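Local structure of esterase (Rhizomucor miehei CAU432, 4WY8) at residues Thr19-Gln24 with Thr214-Val219; Val29-Glu34 with Trp92-Lys97; Asp245-Leu250 with Arg272-Ala277. The protein probably hydrolyses carboxylic ester bonds as a serine esterase of the alpha/beta hydrolase fold. One frame throughout, in Å; residues are numbered along the deposited sequence.

Contact 1: residues Thr19-Gln24 with Thr214-Val219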
ATOM      1  N   THR A  19       3.186 -28.939  -5.352  1.00 71.04           N
ATOM      2  CA  THR A  19       3.109 -30.367  -5.076  1.00 65.13           C
ATOM      3  C   THR A  19       4.327 -31.123  -5.602  1.00 66.02           C
ATOM      4  O   THR A  19       4.183 -32.129  -6.300  1.00 72.34           O
ATOM      5  CB  THR A  19       1.831 -30.975  -5.703  1.00 63.88           C
ATOM      6  OG1 THR A  19       1.626 -30.403  -7.002  1.00 65.94           O
ATOM      7  CG2 THR A  19       0.601 -30.689  -4.841  1.00 62.31           C
ATOM      8  N   ILE A  20       5.519 -30.653  -5.255  1.00 59.32           N
ATOM      9  CA  ILE A  20       6.758 -31.327  -5.635  1.00 56.50           C
ATOM     10  C   ILE A  20       7.893 -30.745  -4.804  1.00 55.81           C
ATOM     11  O   ILE A  20       8.004 -29.527  -4.652  1.00 61.19           O
ATOM     12  CB  ILE A  20       7.062 -31.182  -7.139  1.00 57.29           C
ATOM     13  CG1 ILE A  20       8.543 -31.469  -7.414  1.00 55.46           C
ATOM     14  CG2 ILE A  20       6.658 -29.799  -7.634  1.00 60.49           C
ATOM     15  CD1 ILE A  20       8.983 -31.180  -8.839  1.00 51.89           C
ATOM     16  N   ASP A  21       8.723 -31.618  -4.246  1.00 50.90           N
ATOM     17  CA  ASP A  21       9.814 -31.160  -3.404  1.00 40.91           C
ATOM     18  C   ASP A  21      11.047 -30.828  -4.226  1.00 38.57           C
ATOM     19  O   ASP A  21      11.739 -31.732  -4.711  1.00 36.85           O
ATOM     20  CB  ASP A  21      10.148 -32.208  -2.342  1.00 44.73           C
ATOM     21  CG  ASP A  21      11.006 -31.644  -1.224  1.00 44.35           C
ATOM     22  OD1 ASP A  21      11.469 -30.481  -1.356  1.00 41.69           O
ATOM     23  OD2 ASP A  21      11.196 -32.347  -0.204  1.00 37.85           O
ATOM     24  N   SER A  22      11.344 -29.540  -4.368  1.00 34.20           N
ATOM     25  CA  SER A  22      12.537 -29.153  -5.111  1.00 33.31           C
ATOM     26  C   SER A  22      13.823 -29.495  -4.353  1.00 30.11           C
ATOM     27  O   SER A  22      14.882 -29.633  -4.972  1.00 28.55           O
ATOM     28  CB  SER A  22      12.529 -27.655  -5.439  1.00 30.84           C
ATOM     29  OG  SER A  22      11.585 -27.343  -6.447  1.00 35.29           O
ATOM     30  N   THR A  23      13.740 -29.628  -3.032  1.00 24.17           N
ATOM     31  CA  THR A  23      14.936 -29.897  -2.237  1.00 32.00           C
ATOM     32  C   THR A  23      15.469 -31.304  -2.496  1.00 34.00           C
ATOM     33  O   THR A  23      16.546 -31.653  -2.002  1.00 35.66           O
ATOM     34  CB  THR A  23      14.705 -29.717  -0.705  1.00 27.58           C
ATOM     35  OG1 THR A  23      13.874 -30.759  -0.190  1.00 31.69           O
ATOM     36  CG2 THR A  23      14.097 -28.347  -0.399  1.00 27.95           C
ATOM     37  N   GLN A  24      14.717 -32.117  -3.242  1.00 29.18           N
ATOM     38  CA  GLN A  24      15.133 -33.492  -3.522  1.00 30.33           C
ATOM     39  C   GLN A  24      15.903 -33.590  -4.831  1.00 36.41           C
ATOM     40  O   GLN A  24      16.364 -34.672  -5.216  1.00 31.70           O
ATOM     41  CB  GLN A  24      13.929 -34.434  -3.581  1.00 31.87           C
ATOM     42  CG  GLN A  24      13.128 -34.489  -2.310  1.00 33.86           C
ATOM     43  CD  GLN A  24      14.011 -34.737  -1.119  1.00 40.63           C
ATOM     44  OE1 GLN A  24      14.519 -35.842  -0.928  1.00 43.32           O
ATOM     45  NE2 GLN A  24      14.211 -33.705  -0.306  1.00 49.14           N
ATOM     46  N   THR A 214       8.387 -22.478   1.815  1.00 15.51           N
ATOM     47  CA  THR A 214       8.400 -23.217   3.073  1.00 15.77           C
ATOM     48  C   THR A 214       9.715 -22.988   3.821  1.00 15.61           C
ATOM     49  O   THR A 214      10.692 -22.516   3.238  1.00 14.49           O
ATOM     50  CB  THR A 214       8.228 -24.722   2.811  1.00 15.38           C
ATOM     51  OG1 THR A 214       9.315 -25.169   1.997  1.00 12.29           O
ATOM     52  CG2 THR A 214       6.935 -24.982   2.041  1.00 16.65           C
ATOM     53  N   ARG A 215       9.744 -23.347   5.098  1.00 12.84           N
ATOM     54  CA  ARG A 215      10.965 -23.274   5.877  1.00 12.28           C
ATOM     55  C   ARG A 215      12.004 -24.187   5.260  1.00 15.20           C
ATOM     56  O   ARG A 215      13.167 -23.810   5.083  1.00 16.69           O
ATOM     57  CB  ARG A 215      10.695 -23.688   7.313  1.00 14.68           C
ATOM     58  CG  ARG A 215      11.931 -23.898   8.175  1.00 18.00           C
ATOM     59  CD  ARG A 215      11.553 -24.664   9.451  1.00 16.85           C
ATOM     60  NE  ARG A 215      11.078 -23.774  10.494  1.00 23.88           N
ATOM     61  CZ  ARG A 215      10.067 -24.043  11.322  1.00 24.65           C
ATOM     62  NH1 ARG A 215       9.404 -25.186  11.237  1.00 25.58           N
ATOM     63  NH2 ARG A 215       9.709 -23.147  12.233  1.00 24.84           N
ATOM     64  N   LYS A 216      11.566 -25.375   4.865  1.00 13.85           N
ATOM     65  CA  LYS A 216      12.459 -26.349   4.262  1.00 16.77           C
ATOM     66  C   LYS A 216      13.211 -25.763   3.068  1.00 13.62           C
ATOM     67  O   LYS A 216      14.434 -25.914   2.922  1.00 14.21           O
ATOM     68  CB  LYS A 216      11.650 -27.576   3.851  1.00 23.44           C
ATOM     69  CG  LYS A 216      12.500 -28.790   3.652  1.00 30.04           C
ATOM     70  CD  LYS A 216      11.665 -30.030   3.399  1.00 35.40           C
ATOM     71  CE  LYS A 216      12.542 -31.261   3.609  1.00 44.54           C
ATOM     72  NZ  LYS A 216      13.900 -31.070   2.984  1.00 40.41           N
ATOM     73  N   LEU A 217      12.450 -25.118   2.196  1.00 11.65           N
ATOM     74  CA  LEU A 217      12.986 -24.446   1.033  1.00 13.44           C
ATOM     75  C   LEU A 217      13.950 -23.298   1.427  1.00 13.33           C
ATOM     76  O   LEU A 217      15.010 -23.139   0.829  1.00 13.58           O
ATOM     77  CB  LEU A 217      11.826 -23.942   0.177  1.00 13.50           C
ATOM     78  CG  LEU A 217      12.026 -23.878  -1.325  1.00 19.58           C
ATOM     79  CD1 LEU A 217      12.598 -25.177  -1.842  1.00 16.42           C
ATOM     80  CD2 LEU A 217      10.677 -23.612  -1.965  1.00 23.47           C
ATOM     81  N   MET A 218      13.608 -22.521   2.449  1.00 15.82           N
ATOM     82  CA  MET A 218      14.503 -21.442   2.870  1.00 14.18           C
ATOM     83  C   MET A 218      15.850 -22.025   3.331  1.00 15.81           C
ATOM     84  O   MET A 218      16.911 -21.505   2.970  1.00 12.68           O
ATOM     85  CB  MET A 218      13.861 -20.594   3.979  1.00 11.36           C
ATOM     86  CG  MET A 218      12.862 -19.538   3.464  1.00 14.61           C
ATOM     87  SD  MET A 218      13.545 -18.470   2.157  1.00 13.89           S
ATOM     88  CE  MET A 218      14.975 -17.772   3.003  1.00 15.63           C
ATOM     89  N   VAL A 219      15.801 -23.134   4.071  1.00 13.76           N
ATOM     90  CA  VAL A 219      17.006 -23.802   4.539  1.00 12.12           C
ATOM     91  C   VAL A 219      17.847 -24.292   3.381  1.00 14.48           C
ATOM     92  O   VAL A 219      19.066 -24.087   3.345  1.00 15.18           O
ATOM     93  CB  VAL A 219      16.652 -24.990   5.475  1.00 19.92           C
ATOM     94  CG1 VAL A 219      17.881 -25.867   5.753  1.00 13.43           C
ATOM     95  CG2 VAL A 219      16.053 -24.453   6.771  1.00 12.61           C
TER

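Contact 2: residues Val29-Glu34 with Trp92-Lys97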
ATOM      1  N   VAL A  29      18.272 -29.174 -12.477  1.00 30.53           N
ATOM      2  CA  VAL A  29      17.025 -29.876 -12.763  1.00 30.01           C
ATOM      3  C   VAL A  29      15.814 -29.040 -12.351  1.00 22.28           C
ATOM      4  O   VAL A  29      14.858 -28.875 -13.121  1.00 24.01           O
ATOM      5  CB  VAL A  29      17.013 -31.260 -12.041  1.00 33.40           C
ATOM      6  CG1 VAL A  29      15.666 -31.946 -12.161  1.00 33.06           C
ATOM      7  CG2 VAL A  29      18.136 -32.142 -12.584  1.00 30.06           C
ATOM      8  N   VAL A  30      15.893 -28.470 -11.155  1.00 23.71           N
ATOM      9  CA  VAL A  30      14.873 -27.569 -10.639  1.00 19.95           C
ATOM     10  C   VAL A  30      14.669 -26.373 -11.585  1.00 21.48           C
ATOM     11  O   VAL A  30      13.532 -26.033 -11.919  1.00 21.14           O
ATOM     12  CB  VAL A  30      15.249 -27.069  -9.222  1.00 22.75           C
ATOM     13  CG1 VAL A  30      14.126 -26.204  -8.610  1.00 19.89           C
ATOM     14  CG2 VAL A  30      15.531 -28.251  -8.318  1.00 24.41           C
ATOM     15  N   ARG A  31      15.768 -25.757 -12.026  1.00 19.00           N
ATOM     16  CA  ARG A  31      15.702 -24.618 -12.946  1.00 22.19           C
ATOM     17  C   ARG A  31      15.047 -24.973 -14.276  1.00 24.59           C
ATOM     18  O   ARG A  31      14.233 -24.187 -14.809  1.00 21.50           O
ATOM     19  CB  ARG A  31      17.103 -24.049 -13.200  1.00 21.96           C
ATOM     20  CG  ARG A  31      17.821 -23.569 -11.935  1.00 19.07           C
ATOM     21  CD  ARG A  31      19.244 -23.109 -12.247  1.00 20.94           C
ATOM     22  NE  ARG A  31      19.975 -22.790 -11.024  1.00 18.15           N
ATOM     23  CZ  ARG A  31      21.216 -23.183 -10.770  1.00 18.34           C
ATOM     24  NH1 ARG A  31      21.874 -23.907 -11.656  1.00 16.31           N
ATOM     25  NH2 ARG A  31      21.794 -22.859  -9.617  1.00 17.93           N
ATOM     26  N   LYS A  32      15.396 -26.147 -14.811  1.00 21.75           N
ATOM     27  CA  LYS A  32      14.788 -26.587 -16.070  1.00 23.82           C
ATOM     28  C   LYS A  32      13.281 -26.856 -15.903  1.00 18.04           C
ATOM     29  O   LYS A  32      12.472 -26.471 -16.756  1.00 23.16           O
ATOM     30  CB  LYS A  32      15.516 -27.824 -16.614  1.00 27.47           C
ATOM     31  CG  LYS A  32      16.788 -27.475 -17.419  1.00 38.59           C
ATOM     32  CD  LYS A  32      17.458 -28.707 -18.067  1.00 52.67           C
ATOM     33  CE  LYS A  32      16.684 -29.248 -19.277  1.00 60.69           C
ATOM     34  NZ  LYS A  32      16.909 -28.465 -20.537  1.00 57.62           N
ATOM     35  N   ALA A  33      12.903 -27.478 -14.791  1.00 14.77           N
ATOM     36  CA  ALA A  33      11.488 -27.704 -14.488  1.00 20.40           C
ATOM     37  C   ALA A  33      10.724 -26.382 -14.346  1.00 24.00           C
ATOM     38  O   ALA A  33       9.591 -26.247 -14.814  1.00 25.75           O
ATOM     39  CB  ALA A  33      11.344 -28.527 -13.205  1.00 15.36           C
ATOM     40  N   GLU A  34      11.369 -25.401 -13.729  1.00 25.61           N
ATOM     41  CA  GLU A  34      10.796 -24.066 -13.540  1.00 23.71           C
ATOM     42  C   GLU A  34      10.532 -23.386 -14.883  1.00 22.09           C
ATOM     43  O   GLU A  34       9.408 -22.890 -15.168  1.00 27.59           O
ATOM     44  CB  GLU A  34      11.751 -23.237 -12.673  1.00 28.43           C
ATOM     45  CG  GLU A  34      11.311 -21.821 -12.408  1.00 25.67           C
ATOM     46  CD  GLU A  34      12.240 -21.068 -11.451  1.00 29.75           C
ATOM     47  OE1 GLU A  34      13.461 -20.978 -11.745  1.00 21.00           O
ATOM     48  OE2 GLU A  34      11.731 -20.531 -10.428  1.00 32.56           O
ATOM     49  N   TRP A  92      18.339 -17.271  -4.484  1.00 11.15           N
ATOM     50  CA  TRP A  92      19.722 -17.219  -4.998  1.00 15.54           C
ATOM     51  C   TRP A  92      20.091 -18.465  -5.805  1.00 13.50           C
ATOM     52  O   TRP A  92      21.251 -18.640  -6.179  1.00 12.90           O
ATOM     53  CB  TRP A  92      20.757 -17.051  -3.868  1.00 13.99           C
ATOM     54  CG  TRP A  92      20.541 -15.881  -2.951  1.00 14.05           C
ATOM     55  CD1 TRP A  92      20.750 -14.561  -3.243  1.00 13.33           C
ATOM     56  CD2 TRP A  92      20.109 -15.926  -1.579  1.00 12.76           C
ATOM     57  NE1 TRP A  92      20.465 -13.788  -2.140  1.00 13.71           N
ATOM     58  CE2 TRP A  92      20.068 -14.602  -1.109  1.00 11.52           C
ATOM     59  CE3 TRP A  92      19.746 -16.960  -0.707  1.00 17.18           C
ATOM     60  CZ2 TRP A  92      19.679 -14.281   0.191  1.00 16.50           C
ATOM     61  CZ3 TRP A  92      19.364 -16.643   0.590  1.00 18.16           C
ATOM     62  CH2 TRP A  92      19.328 -15.312   1.025  1.00 18.26           C
ATOM     63  N   VAL A  93      19.117 -19.328  -6.074  1.00 11.86           N
ATOM     64  CA  VAL A  93      19.412 -20.625  -6.681  1.00 11.78           C
ATOM     65  C   VAL A  93      18.668 -20.815  -8.005  1.00 11.26           C
ATOM     66  O   VAL A  93      19.212 -21.378  -8.967  1.00 14.30           O
ATOM     67  CB  VAL A  93      19.052 -21.767  -5.708  1.00 13.43           C
ATOM     68  CG1 VAL A  93      19.297 -23.124  -6.353  1.00 14.20           C
ATOM     69  CG2 VAL A  93      19.870 -21.631  -4.396  1.00 10.75           C
ATOM     70  N   VAL A  94      17.429 -20.322  -8.051  1.00 10.61           N
ATOM     71  CA  VAL A  94      16.613 -20.393  -9.263  1.00 13.62           C
ATOM     72  C   VAL A  94      16.095 -18.996  -9.667  1.00 14.80           C
ATOM     73  O   VAL A  94      16.504 -17.972  -9.091  1.00 16.12           O
ATOM     74  CB  VAL A  94      15.434 -21.364  -9.050  1.00 15.84           C
ATOM     75  CG1 VAL A  94      15.950 -22.697  -8.505  1.00 13.43           C
ATOM     76  CG2 VAL A  94      14.443 -20.765  -8.049  1.00 15.40           C
ATOM     77  N   GLY A  95      15.165 -18.944 -10.611  1.00 14.69           N
ATOM     78  CA  GLY A  95      14.653 -17.669 -11.083  1.00 13.18           C
ATOM     79  C   GLY A  95      15.396 -17.208 -12.318  1.00 11.82           C
ATOM     80  O   GLY A  95      16.563 -17.572 -12.538  1.00 15.41           O
ATOM     81  N   SER A  96      14.710 -16.443 -13.159  1.00 13.87           N
ATOM     82  CA  SER A  96      15.291 -16.010 -14.434  1.00 13.27           C
ATOM     83  C   SER A  96      14.482 -14.869 -15.008  1.00 11.06           C
ATOM     84  O   SER A  96      13.437 -14.504 -14.472  1.00 12.62           O
ATOM     85  CB  SER A  96      15.310 -17.149 -15.446  1.00 13.36           C
ATOM     86  OG  SER A  96      13.988 -17.397 -15.898  1.00 18.01           O
ATOM     87  N   LYS A  97      14.918 -14.362 -16.143  1.00 12.47           N
ATOM     88  CA  LYS A  97      14.131 -13.382 -16.871  1.00 15.99           C
ATOM     89  C   LYS A  97      12.791 -13.929 -17.338  1.00 17.15           C
ATOM     90  O   LYS A  97      11.838 -13.162 -17.560  1.00 12.91           O
ATOM     91  CB  LYS A  97      14.931 -12.863 -18.057  1.00 16.10           C
ATOM     92  CG  LYS A  97      15.528 -13.932 -18.950  1.00 17.04           C
ATOM     93  CD  LYS A  97      16.487 -13.208 -19.912  1.00 22.65           C
ATOM     94  CE  LYS A  97      17.484 -14.140 -20.569  1.00 26.94           C
ATOM     95  NZ  LYS A  97      18.601 -13.348 -21.175  1.00 24.97           N
TER

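Contact 3: residues Asp245-Leu250 with Arg272-Ala277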
ATOM      1  N   ASP A 245      23.313   2.344  13.234  1.00 19.44           N
ATOM      2  CA  ASP A 245      24.292   3.200  12.563  1.00 24.49           C
ATOM      3  C   ASP A 245      24.739   2.661  11.203  1.00 22.38           C
ATOM      4  O   ASP A 245      25.067   3.435  10.294  1.00 21.77           O
ATOM      5  CB  ASP A 245      25.517   3.420  13.457  1.00 27.86           C
ATOM      6  CG  ASP A 245      25.386   4.663  14.331  1.00 43.92           C
ATOM      7  OD1 ASP A 245      24.429   4.745  15.135  1.00 42.15           O
ATOM      8  OD2 ASP A 245      26.249   5.561  14.205  1.00 57.70           O
ATOM      9  N   ASP A 246      24.803   1.343  11.062  1.00 18.84           N
ATOM     10  CA  ASP A 246      25.131   0.766   9.764  1.00 18.66           C
ATOM     11  C   ASP A 246      24.103   1.172   8.689  1.00 18.87           C
ATOM     12  O   ASP A 246      24.436   1.254   7.520  1.00 16.14           O
ATOM     13  CB  ASP A 246      25.192  -0.762   9.864  1.00 24.73           C
ATOM     14  CG  ASP A 246      26.484  -1.270  10.520  1.00 29.22           C
ATOM     15  OD1 ASP A 246      27.518  -0.565  10.494  1.00 35.00           O
ATOM     16  OD2 ASP A 246      26.451  -2.396  11.071  1.00 30.73           O
ATOM     17  N   LEU A 247      22.855   1.406   9.108  1.00 18.22           N
ATOM     18  CA  LEU A 247      21.720   1.562   8.192  1.00 15.66           C
ATOM     19  C   LEU A 247      21.321   3.036   7.956  1.00 22.26           C
ATOM     20  O   LEU A 247      20.405   3.328   7.179  1.00 17.74           O
ATOM     21  CB  LEU A 247      20.501   0.807   8.745  1.00 13.46           C
ATOM     22  CG  LEU A 247      20.680  -0.711   8.803  1.00 15.92           C
ATOM     23  CD1 LEU A 247      19.494  -1.372   9.488  1.00 14.52           C
ATOM     24  CD2 LEU A 247      20.951  -1.281   7.426  1.00  9.89           C
ATOM     25  N   ARG A 248      22.011   3.960   8.623  1.00 18.68           N
ATOM     26  CA  ARG A 248      21.736   5.387   8.471  1.00 19.52           C
ATOM     27  C   ARG A 248      22.036   5.827   7.047  1.00 15.97           C
ATOM     28  O   ARG A 248      22.855   5.206   6.374  1.00 20.56           O
ATOM     29  CB  ARG A 248      22.583   6.190   9.456  1.00 15.94           C
ATOM     30  CG  ARG A 248      22.231   5.909  10.888  1.00 19.98           C
ATOM     31  CD  ARG A 248      22.777   6.936  11.853  1.00 23.55           C
ATOM     32  NE  ARG A 248      22.383   6.579  13.214  1.00 29.08           N
ATOM     33  CZ  ARG A 248      21.262   6.999  13.783  1.00 26.64           C
ATOM     34  NH1 ARG A 248      20.453   7.804  13.102  1.00 26.95           N
ATOM     35  NH2 ARG A 248      20.957   6.630  15.024  1.00 23.91           N
ATOM     36  N   VAL A 249      21.410   6.922   6.621  1.00 19.60           N
ATOM     37  CA  VAL A 249      21.577   7.483   5.271  1.00 19.14           C
ATOM     38  C   VAL A 249      21.544   6.404   4.161  1.00 16.13           C
ATOM     39  O   VAL A 249      22.416   6.282   3.308  1.00 18.07           O
ATOM     40  CB  VAL A 249      22.869   8.419   5.247  1.00 22.74           C
ATOM     41  CG1 VAL A 249      23.094   9.031   6.634  1.00 24.86           C
ATOM     42  CG2 VAL A 249      24.154   7.738   4.806  1.00 29.44           C
ATOM     43  N   LEU A 250      20.481   5.611   4.178  1.00 18.31           N
ATOM     44  CA  LEU A 250      20.194   4.699   3.064  1.00 15.59           C
ATOM     45  C   LEU A 250      19.132   5.319   2.146  1.00 14.95           C
ATOM     46  O   LEU A 250      18.430   6.278   2.535  1.00 11.28           O
ATOM     47  CB  LEU A 250      19.737   3.341   3.595  1.00 15.77           C
ATOM     48  CG  LEU A 250      20.844   2.490   4.213  1.00 14.40           C
ATOM     49  CD1 LEU A 250      20.299   1.144   4.633  1.00 16.39           C
ATOM     50  CD2 LEU A 250      22.019   2.333   3.280  1.00 12.71           C
ATOM     51  N   ARG A 272      11.341  -1.632  10.525  1.00 10.75           N
ATOM     52  CA  ARG A 272      11.465  -0.906  11.807  1.00 15.09           C
ATOM     53  C   ARG A 272      12.888  -0.400  12.054  1.00 13.02           C
ATOM     54  O   ARG A 272      13.071   0.754  12.419  1.00 15.81           O
ATOM     55  CB  ARG A 272      11.034  -1.786  12.966  1.00 13.10           C
ATOM     56  CG  ARG A 272       9.559  -2.045  12.984  1.00 17.65           C
ATOM     57  CD  ARG A 272       9.091  -2.690  14.281  1.00 17.05           C
ATOM     58  NE  ARG A 272       7.747  -3.221  14.071  1.00 20.94           N
ATOM     59  CZ  ARG A 272       7.501  -4.461  13.662  1.00 22.30           C
ATOM     60  NH1 ARG A 272       8.517  -5.295  13.456  1.00 14.96           N
ATOM     61  NH2 ARG A 272       6.248  -4.867  13.465  1.00 18.45           N
ATOM     62  N   LYS A 273      13.897  -1.243  11.817  1.00 11.87           N
ATOM     63  CA  LYS A 273      15.288  -0.771  11.927  1.00 13.28           C
ATOM     64  C   LYS A 273      15.597   0.397  10.976  1.00 19.85           C
ATOM     65  O   LYS A 273      16.329   1.333  11.341  1.00 15.69           O
ATOM     66  CB  LYS A 273      16.281  -1.901  11.658  1.00 10.43           C
ATOM     67  CG  LYS A 273      16.440  -2.896  12.811  1.00 12.23           C
ATOM     68  CD  LYS A 273      17.820  -3.558  12.776  1.00 20.21           C
ATOM     69  CE  LYS A 273      17.995  -4.528  13.957  1.00 21.51           C
ATOM     70  NZ  LYS A 273      19.389  -5.063  14.025  1.00 31.12           N
ATOM     71  N   LEU A 274      15.092   0.333   9.742  1.00 15.43           N
ATOM     72  CA  LEU A 274      15.346   1.440   8.819  1.00 16.54           C
ATOM     73  C   LEU A 274      14.709   2.731   9.320  1.00 15.20           C
ATOM     74  O   LEU A 274      15.267   3.810   9.138  1.00 16.38           O
ATOM     75  CB  LEU A 274      14.840   1.123   7.403  1.00 18.35           C
ATOM     76  CG  LEU A 274      15.563   0.023   6.613  1.00 17.21           C
ATOM     77  CD1 LEU A 274      14.868  -0.190   5.261  1.00 10.60           C
ATOM     78  CD2 LEU A 274      17.002   0.415   6.401  1.00 13.59           C
ATOM     79  N   ILE A 275      13.537   2.614   9.936  1.00 15.43           N
ATOM     80  CA  ILE A 275      12.876   3.767  10.536  1.00 15.52           C
ATOM     81  C   ILE A 275      13.689   4.314  11.723  1.00 22.50           C
ATOM     82  O   ILE A 275      13.975   5.517  11.757  1.00 21.92           O
ATOM     83  CB  ILE A 275      11.441   3.417  11.003  1.00 19.30           C
ATOM     84  CG1 ILE A 275      10.556   3.072   9.795  1.00 19.01           C
ATOM     85  CG2 ILE A 275      10.802   4.562  11.797  1.00 21.53           C
ATOM     86  CD1 ILE A 275       9.190   2.491  10.183  1.00 15.87           C
ATOM     87  N   GLU A 276      14.115   3.449  12.650  1.00 20.22           N
ATOM     88  CA  GLU A 276      14.983   3.900  13.749  1.00 18.77           C
ATOM     89  C   GLU A 276      16.198   4.659  13.245  1.00 19.64           C
ATOM     90  O   GLU A 276      16.614   5.640  13.855  1.00 19.91           O
ATOM     91  CB  GLU A 276      15.498   2.741  14.616  1.00 20.70           C
ATOM     92  CG  GLU A 276      14.659   2.394  15.819  1.00 33.78           C
ATOM     93  CD  GLU A 276      15.403   1.516  16.817  1.00 33.65           C
ATOM     94  OE1 GLU A 276      15.085   0.309  16.910  1.00 42.59           O
ATOM     95  OE2 GLU A 276      16.295   2.052  17.525  1.00 27.52           O
ATOM     96  N   ALA A 277      16.753   4.211  12.123  1.00 14.72           N
ATOM     97  CA  ALA A 277      17.942   4.833  11.561  1.00 13.98           C
ATOM     98  C   ALA A 277      17.655   6.158  10.830  1.00 16.12           C
ATOM     99  O   ALA A 277      18.533   6.698  10.148  1.00 13.67           O
ATOM    100  CB  ALA A 277      18.618   3.870  10.643  1.00 13.51           C
TER
HETATM  101  O   HOH W   1      19.135   8.472   8.422  1.00 22.45           O

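Contact 1: residues Thr19-Gln24 with Thr214-Val219
T23 meets both L217 and K216 and is the centre of this contact. The tight part is apolar. T23 CG2 lies 3.8 Å from L217 CD1, and the two side chains cross obliquely. S22 CB stands further off, 4.4 Å from the same L217 CD1.

The looser, solvent side is polar. K216 reaches over with its CG anti to the backbone N (chi1 -161°), and its chain bends only at the last torsion. K216 NZ then donates to T23 OG1 at 3.2 Å. That hydroxyl is gripped further within its own segment. T23 OG1 donates to D21 OD1 at 2.7 Å, and Q24 NE2 donates to T23 OG1 at 3.0 Å, with the oxygen close to the amide plane. D21 OD1 also accepts from T23 N, an Asx turn. Both donors reach D21 OD1 from the same face of the carboxylate.

T214 OG1 caps helix 215-225 by accepting from L217 N. The contact joins the N-terminal loop to this helix, consistent with the cap of hormone-sensitive-lipase-type esterases. D21 OD2 and K216 NZ are 4.4 Å apart, beyond a salt bridge. The charges probably attract, but the direct link is the hydroxyl of T23.

Contact 2: residues Val29-Glu34 with Trp92-Lys97
The two backbones come closest at R31 and V94, with 5.7 Å between R31 CA and V94 CA, where helix 27-39 passes an irregular loop. The loop follows directly on a His-Gly-Gly-Gly sequence. This is the oxyanion-hole motif of the hormone-sensitive lipase family, and it probably forms the oxyanion hole here too.

R31 grips the loop by a backbone oxygen. Its chain is extended from CG to NE. R31 NE donates to V93 O at 2.6 Å, nearly along the C=O axis and with the oxygen in the guanidinium plane. R31 NH2 adds a weak bond to the same V93 O. R31 NH1 forms a salt bridge with E125, which gives the group a second hold.

V94 lies between the two polar links. V94 CG1 touches V30 CG1 and R31 CG, each at 4.0 Å. V94 CG2 faces the carboxylate instead, 3.6 Å from E34 OE2. V93 also packs on W220, F221 and H224 of helix 215-225. Next to it W92 stacks on Y225 of the same helix.

At the backbone angles of G95 a CB would press against V94 O, which favours glycine. E34 holds CG anti to the backbone N (chi1 179°), and its chain stays extended toward the loop. G95 N donates to E34 OE1 at 2.9 Å, on the syn side and 15° out of the carboxylate plane.

Contact 3: residues Asp245-Leu250 with Arg272-Ala277
R248 turns one face of its guanidinium to A277 CA, while D245 CG lies at the edge, in the plane of the group. R248 NE points nearly straight at D245 OD1, but at 3.4 Å the hydrogen bond within this salt bridge is weak. R248 NH1 comes 3.7 Å from A277 O, a contact without a hydrogen bond. No direct hydrogen bond joins the segments. A water bridges them: it accepts from V249 N and donates to A277 O.

The side-chain packing is otherwise apolar. A277, just past the end of helix 264-276, sets its CB 4.1 Å from L247 CB. L247 CD1, which chi2 sets anti to CA (174°), touches K273 CB at 3.9 Å. K273 runs on, and its NZ bonds to L240 O and A242 O. L250 and L274 cross at about a right angle, with L250 CD1 3.8 Å from L274 CD2.

The contact joins the segment leading into strand 253-258 to the C-terminal end of the helix that follows that strand. N279 bonds to both sides, through L247 O, L250 N and L274 O. L247 and L250 also lean on I175 of helix 165-179, and L274 packs on V281 of strand 281-286.

Contacts 1 and 2 are neighbours, with centres 13 Å apart. They touch where S22 OG lies 3.5 Å from V30 CG1. Helix 215-225 also ties them together, since it carries L217 of contact 1 and packs on V93 of contact 2. Contact 3 is remote. Its centre is 33 Å from each of the others, and its nearest atoms are about 17 Å from contact 1 and about 15 Å from contact 2. Contacts 2 and 3 lie on opposite sides of the chain's centre. The probable triad is S164, D261 and H291. Helix 165-179, directly after S164, meets W92 at contact 2 and L247 and L250 at contact 3.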